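Local structure of D-alanine--D-alanine ligase (Coxiella burnetii, 3TQT) at residues 183-188 with 217-222; 169-174 with 200-205; 300-305 with 312-317. The protein catalyses the ATP-dependent joining of two D-alanines into D-alanyl-D-alanine, a building block of the peptidoglycan cell wall. One frame throughout, in Å; residues are numbered along the deposited sequence.

Interaction 1 of 3, residues 183-188 with 217-222; sequences LFVKAV and DRLMVE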
loop_
_atom_site.group_PDB
_atom_site.type_symbol
_atom_site.label_atom_id
_atom_site.label_comp_id
_atom_site.label_asym_id
_atom_site.label_seq_id
_atom_site.Cartn_x
_atom_site.Cartn_y
_atom_site.Cartn_z
ATOM N N LEU A 183 25.417 -0.085 16.531
ATOM C CA LEU A 183 24.060 -0.200 16.009
ATOM C C LEU A 183 23.720 0.960 15.080
ATOM O O LEU A 183 24.332 2.028 15.141
ATOM C CB LEU A 183 23.053 -0.178 17.155
ATOM C CG LEU A 183 22.728 -1.443 17.944
ATOM C CD1 LEU A 183 23.797 -2.487 17.851
ATOM C CD2 LEU A 183 22.415 -1.092 19.392
ATOM N N PHE A 184 22.732 0.732 14.230
ATOM C CA PHE A 184 22.115 1.788 13.452
ATOM C C PHE A 184 20.715 2.051 13.975
ATOM O O PHE A 184 19.940 1.120 14.197
ATOM C CB PHE A 184 22.031 1.389 11.976
ATOM C CG PHE A 184 23.342 1.434 11.279
ATOM C CD1 PHE A 184 24.098 2.594 11.291
ATOM C CD2 PHE A 184 23.837 0.320 10.625
ATOM C CE1 PHE A 184 25.325 2.644 10.662
ATOM C CE2 PHE A 184 25.069 0.368 9.983
ATOM C CZ PHE A 184 25.811 1.532 10.008
ATOM N N VAL A 185 20.389 3.321 14.162
ATOM C CA VAL A 185 19.011 3.695 14.442
ATOM C C VAL A 185 18.487 4.388 13.196
ATOM O O VAL A 185 18.986 5.444 12.820
ATOM C CB VAL A 185 18.912 4.608 15.680
ATOM C CG1 VAL A 185 17.458 5.043 15.923
ATOM C CG2 VAL A 185 19.480 3.883 16.906
ATOM N N LYS A 186 17.493 3.768 12.559
ATOM C CA LYS A 186 17.038 4.124 11.217
ATOM C C LYS A 186 15.535 4.402 11.200
ATOM O O LYS A 186 14.767 3.648 11.784
ATOM C CB LYS A 186 17.222 2.925 10.275
ATOM C CG LYS A 186 18.624 2.589 9.825
ATOM C CD LYS A 186 18.531 1.463 8.781
ATOM C CE LYS A 186 19.829 1.247 8.019
ATOM N NZ LYS A 186 20.944 0.795 8.904
ATOM N N ALA A 187 15.106 5.442 10.492
ATOM C CA ALA A 187 13.684 5.555 10.185
ATOM C C ALA A 187 13.278 4.321 9.376
ATOM O O ALA A 187 14.043 3.846 8.524
ATOM C CB ALA A 187 13.414 6.823 9.388
ATOM N N VAL A 188 12.094 3.788 9.630
ATOM C CA VAL A 188 11.641 2.627 8.849
ATOM C C VAL A 188 11.401 2.976 7.385
ATOM O O VAL A 188 11.596 2.147 6.500
ATOM C CB VAL A 188 10.352 1.975 9.415
ATOM C CG1 VAL A 188 10.596 1.391 10.802
ATOM C CG2 VAL A 188 9.204 2.980 9.411
ATOM N N ASP A 217 7.415 7.884 12.252
ATOM C CA ASP A 217 6.663 7.464 13.428
ATOM C C ASP A 217 7.004 6.041 13.832
ATOM O O ASP A 217 6.394 5.464 14.725
ATOM C CB ASP A 217 5.152 7.632 13.221
ATOM C CG ASP A 217 4.622 6.831 12.046
ATOM O OD1 ASP A 217 5.388 6.061 11.429
ATOM O OD2 ASP A 217 3.417 6.960 11.745
ATOM N N ARG A 218 8.001 5.470 13.181
ATOM C CA ARG A 218 8.465 4.163 13.591
ATOM C C ARG A 218 9.905 4.037 13.160
ATOM O O ARG A 218 10.306 4.573 12.132
ATOM C CB ARG A 218 7.619 3.067 12.947
ATOM C CG ARG A 218 7.682 1.726 13.655
ATOM C CD ARG A 218 6.604 0.762 13.099
ATOM N NE ARG A 218 6.949 0.268 11.769
ATOM C CZ ARG A 218 6.297 0.577 10.653
ATOM N NH1 ARG A 218 5.235 1.388 10.689
ATOM N NH2 ARG A 218 6.700 0.066 9.499
ATOM N N LEU A 219 10.705 3.365 13.963
ATOM C CA LEU A 219 12.091 3.208 13.585
ATOM C C LEU A 219 12.498 1.765 13.753
ATOM O O LEU A 219 11.768 0.954 14.326
ATOM C CB LEU A 219 12.990 4.132 14.411
ATOM C CG LEU A 219 13.105 3.924 15.917
ATOM C CD1 LEU A 219 13.996 2.722 16.248
ATOM C CD2 LEU A 219 13.680 5.194 16.547
ATOM N N MET A 220 13.675 1.453 13.242
ATOM C CA MET A 220 14.232 0.143 13.422
ATOM C C MET A 220 15.683 0.299 13.806
ATOM O O MET A 220 16.390 1.189 13.322
ATOM C CB MET A 220 14.092 -0.684 12.142
ATOM C CG MET A 220 14.725 -0.063 10.911
ATOM S SD MET A 220 13.971 -0.738 9.421
ATOM C CE MET A 220 14.354 -2.481 9.621
ATOM N N VAL A 221 16.110 -0.571 14.701
ATOM C CA VAL A 221 17.495 -0.631 15.107
ATOM C C VAL A 221 18.081 -1.849 14.425
ATOM O O VAL A 221 17.428 -2.901 14.342
ATOM C CB VAL A 221 17.605 -0.758 16.634
ATOM C CG1 VAL A 221 19.071 -0.684 17.085
ATOM C CG2 VAL A 221 16.770 0.331 17.319
ATOM N N GLU A 222 19.301 -1.700 13.921
ATOM C CA GLU A 222 19.988 -2.790 13.242
ATOM C C GLU A 222 21.415 -2.896 13.726
ATOM O O GLU A 222 22.034 -1.895 14.082
ATOM C CB GLU A 222 19.979 -2.574 11.721
ATOM C CG GLU A 222 18.605 -2.773 11.086
ATOM C CD GLU A 222 18.583 -2.427 9.596
ATOM O OE1 GLU A 222 19.575 -1.865 9.099
ATOM O OE2 GLU A 222 17.568 -2.716 8.928
#
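Lys-186 reaches along the sheet from strand 183-187 toward Glu-222 of the antiparallel strand 219-222. Its CB lies 3.9 Å from Met-220 CG. With its own CG anti to the carbonyl carbon (chi1 -74°) and the next two torsions extended, CD is carried to 3.5 Å from OE1 of Glu-222. CE passes close to the same oxygen, and a bend at chi4 (64°) then swings NZ into a salt bridge of 3.0 Å with Glu-222 OE1, from above the carboxylate plane. The other oxygen, OE2, is held by Lys-145 from helix 141-150, so the buried carboxylate is gripped by two lysines, which would probably keep it ionised. These strands are the central pair of the four-stranded antiparallel sheet in the ATP-grasp fold, and the whole contact falls within the predicted ATP-binding region. Phe-184/Glu-222 and Lys-186/Met-220 are hydrogen-bonded pairs, each closed by two reciprocal backbone bonds; the straightest runs from Phe-184 N to Glu-222 O (2.7 Å, 171°). On the face of Val-185 and Val-221 the contact is apolar: Val-185 CG1 packs on Leu-219 CD2 at 3.8 Å, and Leu-183 CG meets Val-221 CG1. Beyond the strand end, Val-188 N bonds to Arg-218 O at 3.2 Å, while Val-188 CG2 sits 3.8 Å from NH2 over one face of the Arg-218 guanidinium, whose NH2 is salt-bridged to Asp-142 and Glu-140.

Interaction 2 of 3, residues 169-174 with 200-205; sequences GVYQRL and KTETEF
This is an aromatic packing contact between the first turns of two helices, 170-177 and 202-212, which lie on one side of the four-stranded sheet of the ATP-grasp region. Tyr-171, its CG anti to the backbone N (chi1 -177°), extends across the start of the second helix. Glu-202 CA stands over one ring face in a CH-pi contact, 3.8 Å from the ring centroid. Phe-205 slides past the tyrosine in the opposite direction, the two ring planes inclined at 37°; its CB comes within 3.5 Å of Tyr-171 CD1, and its own face receives Tyr-171 CB. Val-170 CG1 adds an apolar contact at Phe-205 CZ (3.8 Å). At the far end of the tyrosine, OH is 3.0 Å from Lys-200 O, at best a weak hydrogen bond. Thr-201 is the N-cap of its helix, its OG1 accepting from Glu-204 N. The Glu-202 carboxylate bends back toward the other helix and is bridged by two waters: one joins OE2 to Tyr-171 N, the other OE1 to Gln-172 N. Backbone N-H groups of the first turn, which have no acceptor within their own helix, are thus linked through water to an anionic side chain, a pairing likely to suit the helix dipole.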
loop_
_atom_site.group_PDB
_atom_site.type_symbol
_atom_site.label_atom_id
_atom_site.label_comp_id
_atom_site.label_asym_id
_atom_site.label_seq_id
_atom_site.Cartn_x
_atom_site.Cartn_y
_atom_site.Cartn_z
ATOM N N GLY A 169 16.573 -0.329 28.360
ATOM C CA GLY A 169 16.786 -1.760 28.300
ATOM C C GLY A 169 16.905 -2.284 26.883
ATOM O O GLY A 169 17.427 -3.377 26.659
ATOM N N VAL A 170 16.422 -1.510 25.916
ATOM C CA VAL A 170 16.463 -1.967 24.527
ATOM C C VAL A 170 17.887 -2.074 24.010
ATOM O O VAL A 170 18.266 -3.098 23.450
ATOM C CB VAL A 170 15.636 -1.076 23.590
ATOM C CG1 VAL A 170 15.762 -1.569 22.137
ATOM C CG2 VAL A 170 14.181 -1.092 24.025
ATOM N N TYR A 171 18.661 -1.012 24.191
ATOM C CA TYR A 171 20.051 -1.000 23.762
ATOM C C TYR A 171 20.770 -2.243 24.248
ATOM O O TYR A 171 21.389 -2.959 23.459
ATOM C CB TYR A 171 20.764 0.243 24.283
ATOM C CG TYR A 171 22.192 0.369 23.821
ATOM C CD1 TYR A 171 22.487 0.584 22.483
ATOM C CD2 TYR A 171 23.256 0.290 24.730
ATOM C CE1 TYR A 171 23.797 0.709 22.053
ATOM C CE2 TYR A 171 24.569 0.410 24.308
ATOM C CZ TYR A 171 24.828 0.622 22.963
ATOM O OH TYR A 171 26.118 0.745 22.514
ATOM N N GLN A 172 20.674 -2.502 25.553
ATOM C CA GLN A 172 21.386 -3.615 26.163
ATOM C C GLN A 172 20.929 -4.950 25.614
ATOM O O GLN A 172 21.738 -5.845 25.383
ATOM C CB GLN A 172 21.217 -3.612 27.690
ATOM C CG GLN A 172 22.171 -4.579 28.369
ATOM C CD GLN A 172 23.602 -4.293 27.975
ATOM O OE1 GLN A 172 24.114 -3.215 28.246
ATOM N NE2 GLN A 172 24.238 -5.235 27.283
ATOM N N ARG A 173 19.622 -5.083 25.413
ATOM C CA ARG A 173 19.063 -6.323 24.900
ATOM C C ARG A 173 19.522 -6.559 23.474
ATOM O O ARG A 173 19.752 -7.692 23.072
ATOM C CB ARG A 173 17.538 -6.315 24.967
ATOM C CG ARG A 173 16.901 -7.434 24.157
ATOM C CD ARG A 173 15.423 -7.615 24.488
ATOM N NE ARG A 173 14.661 -6.377 24.345
ATOM C CZ ARG A 173 14.440 -5.520 25.337
ATOM N NH1 ARG A 173 14.927 -5.763 26.547
ATOM N NH2 ARG A 173 13.736 -4.419 25.119
ATOM N N LEU A 174 19.667 -5.483 22.714
ATOM C CA LEU A 174 20.120 -5.612 21.335
ATOM C C LEU A 174 21.607 -5.921 21.282
ATOM O O LEU A 174 22.043 -6.746 20.476
ATOM C CB LEU A 174 19.769 -4.359 20.531
ATOM C CG LEU A 174 18.252 -4.169 20.381
ATOM C CD1 LEU A 174 17.937 -2.983 19.511
ATOM C CD2 LEU A 174 17.611 -5.421 19.802
ATOM N N LYS A 200 27.141 4.047 19.230
ATOM C CA LYS A 200 28.154 3.221 19.881
ATOM C C LYS A 200 27.955 3.158 21.397
ATOM O O LYS A 200 28.608 2.364 22.083
ATOM C CB LYS A 200 29.549 3.755 19.551
ATOM C CG LYS A 200 30.583 2.675 19.250
ATOM C CD LYS A 200 31.984 3.272 19.153
ATOM C CE LYS A 200 32.700 3.276 20.505
ATOM N NZ LYS A 200 31.837 3.660 21.668
ATOM N N THR A 201 27.064 3.995 21.925
ATOM C CA THR A 201 26.803 4.003 23.365
ATOM C C THR A 201 25.311 4.035 23.677
ATOM O O THR A 201 24.507 4.357 22.815
ATOM C CB THR A 201 27.445 5.226 24.068
ATOM O OG1 THR A 201 26.791 6.424 23.628
ATOM C CG2 THR A 201 28.922 5.310 23.769
ATOM N N GLU A 202 24.956 3.717 24.921
ATOM C CA GLU A 202 23.565 3.785 25.368
ATOM C C GLU A 202 23.016 5.181 25.149
ATOM O O GLU A 202 21.902 5.357 24.658
ATOM C CB GLU A 202 23.459 3.461 26.859
ATOM C CG GLU A 202 22.148 3.950 27.493
ATOM C CD GLU A 202 20.979 3.060 27.144
ATOM O OE1 GLU A 202 21.151 1.828 27.232
ATOM O OE2 GLU A 202 19.894 3.579 26.776
ATOM N N THR A 203 23.805 6.173 25.543
ATOM C CA THR A 203 23.420 7.571 25.413
ATOM C C THR A 203 23.196 7.949 23.958
ATOM O O THR A 203 22.211 8.599 23.627
ATOM C CB THR A 203 24.482 8.504 26.037
ATOM O OG1 THR A 203 24.549 8.265 27.448
ATOM C CG2 THR A 203 24.133 9.969 25.785
ATOM N N GLU A 204 24.110 7.544 23.086
ATOM C CA GLU A 204 23.947 7.813 21.664
ATOM C C GLU A 204 22.680 7.151 21.173
ATOM O O GLU A 204 21.945 7.721 20.358
ATOM C CB GLU A 204 25.154 7.325 20.861
ATOM C CG GLU A 204 26.353 8.261 20.974
ATOM C CD GLU A 204 27.597 7.728 20.280
ATOM O OE1 GLU A 204 27.471 6.934 19.323
ATOM O OE2 GLU A 204 28.704 8.110 20.699
ATOM N N PHE A 205 22.422 5.949 21.685
ATOM C CA PHE A 205 21.256 5.183 21.258
ATOM C C PHE A 205 19.987 5.973 21.522
ATOM O O PHE A 205 19.187 6.212 20.610
ATOM C CB PHE A 205 21.190 3.838 21.981
ATOM C CG PHE A 205 19.916 3.084 21.733
ATOM C CD1 PHE A 205 19.685 2.463 20.515
ATOM C CD2 PHE A 205 18.950 2.992 22.719
ATOM C CE1 PHE A 205 18.517 1.772 20.293
ATOM C CE2 PHE A 205 17.777 2.304 22.502
ATOM C CZ PHE A 205 17.564 1.691 21.284
HETATM O O HOH W 1 18.260 1.529 25.998
HETATM O O HOH W 2 19.651 -0.767 27.432
#

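Interaction 3 of 3, residues 300-305 with 312-317; sequences ARVDFF and VLVNEI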
loop_
_atom_site.group_PDB
_atom_site.type_symbol
_atom_site.label_atom_id
_atom_site.label_comp_id
_atom_site.label_asym_id
_atom_site.label_seq_id
_atom_site.Cartn_x
_atom_site.Cartn_y
_atom_site.Cartn_z
ATOM N N ALA A 300 12.754 -4.113 -9.134
ATOM C CA ALA A 300 13.209 -3.788 -7.797
ATOM C C ALA A 300 14.722 -3.860 -7.794
ATOM O O ALA A 300 15.312 -4.693 -8.476
ATOM C CB ALA A 300 12.655 -4.770 -6.789
ATOM N N ARG A 301 15.352 -2.999 -7.012
ATOM C CA ARG A 301 16.733 -3.236 -6.673
ATOM C C ARG A 301 16.778 -3.831 -5.275
ATOM O O ARG A 301 16.320 -3.205 -4.317
ATOM C CB ARG A 301 17.546 -1.951 -6.716
ATOM C CG ARG A 301 19.029 -2.218 -6.822
ATOM C CD ARG A 301 19.811 -0.933 -6.676
ATOM N NE ARG A 301 19.720 -0.440 -5.306
ATOM C CZ ARG A 301 19.451 0.816 -4.980
ATOM N NH1 ARG A 301 19.237 1.717 -5.931
ATOM N NH2 ARG A 301 19.402 1.169 -3.700
ATOM N N VAL A 302 17.316 -5.044 -5.166
ATOM C CA VAL A 302 17.471 -5.696 -3.870
ATOM C C VAL A 302 18.874 -5.454 -3.364
ATOM O O VAL A 302 19.855 -5.768 -4.057
ATOM C CB VAL A 302 17.252 -7.210 -3.964
ATOM C CG1 VAL A 302 17.256 -7.821 -2.565
ATOM C CG2 VAL A 302 15.948 -7.514 -4.687
ATOM N N ASP A 303 18.962 -4.878 -2.166
ATOM C CA ASP A 303 20.236 -4.519 -1.559
ATOM C C ASP A 303 20.552 -5.517 -0.468
ATOM O O ASP A 303 19.712 -5.809 0.382
ATOM C CB ASP A 303 20.192 -3.105 -0.981
ATOM C CG ASP A 303 19.939 -2.043 -2.049
ATOM O OD1 ASP A 303 19.992 -2.362 -3.261
ATOM O OD2 ASP A 303 19.686 -0.885 -1.667
ATOM N N PHE A 304 21.765 -6.048 -0.528
ATOM C CA PHE A 304 22.210 -7.088 0.378
ATOM C C PHE A 304 23.429 -6.639 1.161
ATOM O O PHE A 304 24.144 -5.713 0.760
ATOM C CB PHE A 304 22.694 -8.294 -0.413
ATOM C CG PHE A 304 21.655 -8.958 -1.259
ATOM C CD1 PHE A 304 21.043 -10.120 -0.834
ATOM C CD2 PHE A 304 21.355 -8.474 -2.516
ATOM C CE1 PHE A 304 20.113 -10.751 -1.631
ATOM C CE2 PHE A 304 20.427 -9.100 -3.318
ATOM C CZ PHE A 304 19.811 -10.238 -2.886
ATOM N N PHE A 305 23.688 -7.344 2.257
ATOM C CA PHE A 305 25.034 -7.420 2.820
ATOM C C PHE A 305 25.554 -8.817 2.524
ATOM O O PHE A 305 24.813 -9.799 2.609
ATOM C CB PHE A 305 25.021 -7.165 4.328
ATOM C CG PHE A 305 25.051 -5.712 4.684
ATOM C CD1 PHE A 305 26.254 -5.046 4.821
ATOM C CD2 PHE A 305 23.874 -5.004 4.853
ATOM C CE1 PHE A 305 26.284 -3.699 5.139
ATOM C CE2 PHE A 305 23.895 -3.662 5.174
ATOM C CZ PHE A 305 25.102 -3.009 5.313
ATOM N N VAL A 312 24.827 -14.317 2.682
ATOM C CA VAL A 312 24.080 -13.343 1.900
ATOM C C VAL A 312 22.802 -12.938 2.628
ATOM O O VAL A 312 21.948 -13.775 2.922
ATOM C CB VAL A 312 23.766 -13.907 0.507
ATOM C CG1 VAL A 312 23.046 -12.862 -0.352
ATOM C CG2 VAL A 312 25.053 -14.362 -0.164
ATOM N N LEU A 313 22.687 -11.646 2.907
ATOM C CA LEU A 313 21.618 -11.109 3.732
ATOM C C LEU A 313 20.922 -9.960 3.029
ATOM O O LEU A 313 21.567 -8.985 2.624
ATOM C CB LEU A 313 22.181 -10.591 5.050
ATOM C CG LEU A 313 22.937 -11.606 5.899
ATOM C CD1 LEU A 313 23.558 -10.916 7.126
ATOM C CD2 LEU A 313 21.993 -12.744 6.306
ATOM N N VAL A 314 19.607 -10.065 2.897
ATOM C CA VAL A 314 18.860 -8.969 2.311
ATOM C C VAL A 314 18.795 -7.853 3.340
ATOM O O VAL A 314 18.526 -8.097 4.514
ATOM C CB VAL A 314 17.431 -9.382 1.895
ATOM C CG1 VAL A 314 16.683 -8.173 1.377
ATOM C CG2 VAL A 314 17.474 -10.478 0.835
ATOM N N ASN A 315 19.068 -6.628 2.909
ATOM C CA ASN A 315 18.828 -5.486 3.782
ATOM C C ASN A 315 17.605 -4.676 3.378
ATOM O O ASN A 315 16.888 -4.155 4.231
ATOM C CB ASN A 315 20.030 -4.556 3.819
ATOM C CG ASN A 315 20.028 -3.668 5.052
ATOM O OD1 ASN A 315 19.699 -4.121 6.156
ATOM N ND2 ASN A 315 20.377 -2.399 4.872
ATOM N N GLU A 316 17.377 -4.554 2.074
ATOM C CA GLU A 316 16.346 -3.647 1.596
ATOM C C GLU A 316 15.921 -4.018 0.176
ATOM O O GLU A 316 16.705 -4.574 -0.586
ATOM C CB GLU A 316 16.862 -2.196 1.633
ATOM C CG GLU A 316 15.870 -1.155 1.139
ATOM C CD GLU A 316 16.325 0.279 1.412
ATOM O OE1 GLU A 316 17.516 0.486 1.714
ATOM O OE2 GLU A 316 15.483 1.200 1.331
ATOM N N ILE A 317 14.664 -3.734 -0.148
ATOM C CA ILE A 317 14.174 -3.812 -1.533
ATOM C C ILE A 317 13.674 -2.436 -1.938
ATOM O O ILE A 317 12.806 -1.873 -1.280
ATOM C CB ILE A 317 13.014 -4.826 -1.665
ATOM C CG1 ILE A 317 13.457 -6.178 -1.085
ATOM C CG2 ILE A 317 12.559 -4.947 -3.157
ATOM C CD1 ILE A 317 12.376 -7.232 -1.066
#
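The hairpin of strands 298-306 and 312-318 in the ATP-grasp fold carries Asp-303 and Glu-316, predicted ligands of the Mg(2+) or Mn(2+) cofactor ions. A classic beta bulge interrupts the antiparallel pairing: Asn-315 and Glu-316 both face Asp-303, whose carbonyl oxygen accepts from two backbone donors, Asn-315 N at 2.7 Å and Glu-316 N at 3.1 Å. Asp-303 N returns a nearly straight bond to Glu-316 O (2.8 Å, 170°). Beyond the bulge, regular pairing resumes with reciprocal bonds between Phe-305 and Leu-313. The Asp-303 carboxylate is clasped side-on by Arg-301, NE reaching OD1 at 2.8 Å and NH2 reaching OD2 at 2.9 Å. Both oxygens use their syn lone pairs and lie almost in the guanidinium plane, so the two groups are nearly coplanar and the carboxylate's rotation is fixed. Glu-316 extends on the same face, its OE1 4.2 Å from Asp-303 OD2; such crowding of negative charge is consistent with a cation site, and Arg-301 would partly offset it. Asn-315 runs alongside Phe-305, its ND2 at the ring edge, 3.8 Å from CE2, with amide and ring planes 76° apart. Phe-304, on the opposite side of its strand from Asp-303, packs CD1 on Val-312 CG1 (3.4 Å) and CE1 on Val-314 CG2. Helix 277-293 backs Phe-304 and Val-314, helix 141-150 packs on Val-314 and Ile-317, and strand 228-236 pairs with the other edge of 298-306, leaving 312-318 as an outermost strand of this sheet within the chain.

Interactions 1 and 2 share one core, their centres 13 Å apart: Tyr-171 CE1 packs on Leu-183 CD2 and Leu-174 CD1 on Val-221 CG1, each at 3.5 Å, and Phe-205 rests on Val-185 and Val-221. Their segments alternate along the chain, each helix leading into a paired strand. The opposite sheet face, with Lys-186 and Glu-222, looks toward interaction 3, about 17 Å away between centres. There the Lys-186 side chain lies about 7 Å from that of Glu-316, Lys-145 links Glu-222 to Asn-315, and Glu-222 OE1 packs 3.7 Å from Asn-315 OD1. Sheets carrying the predicted nucleotide and metal sites thus converge; nearest atoms of interactions 2 and 3 stay about 14 Å apart.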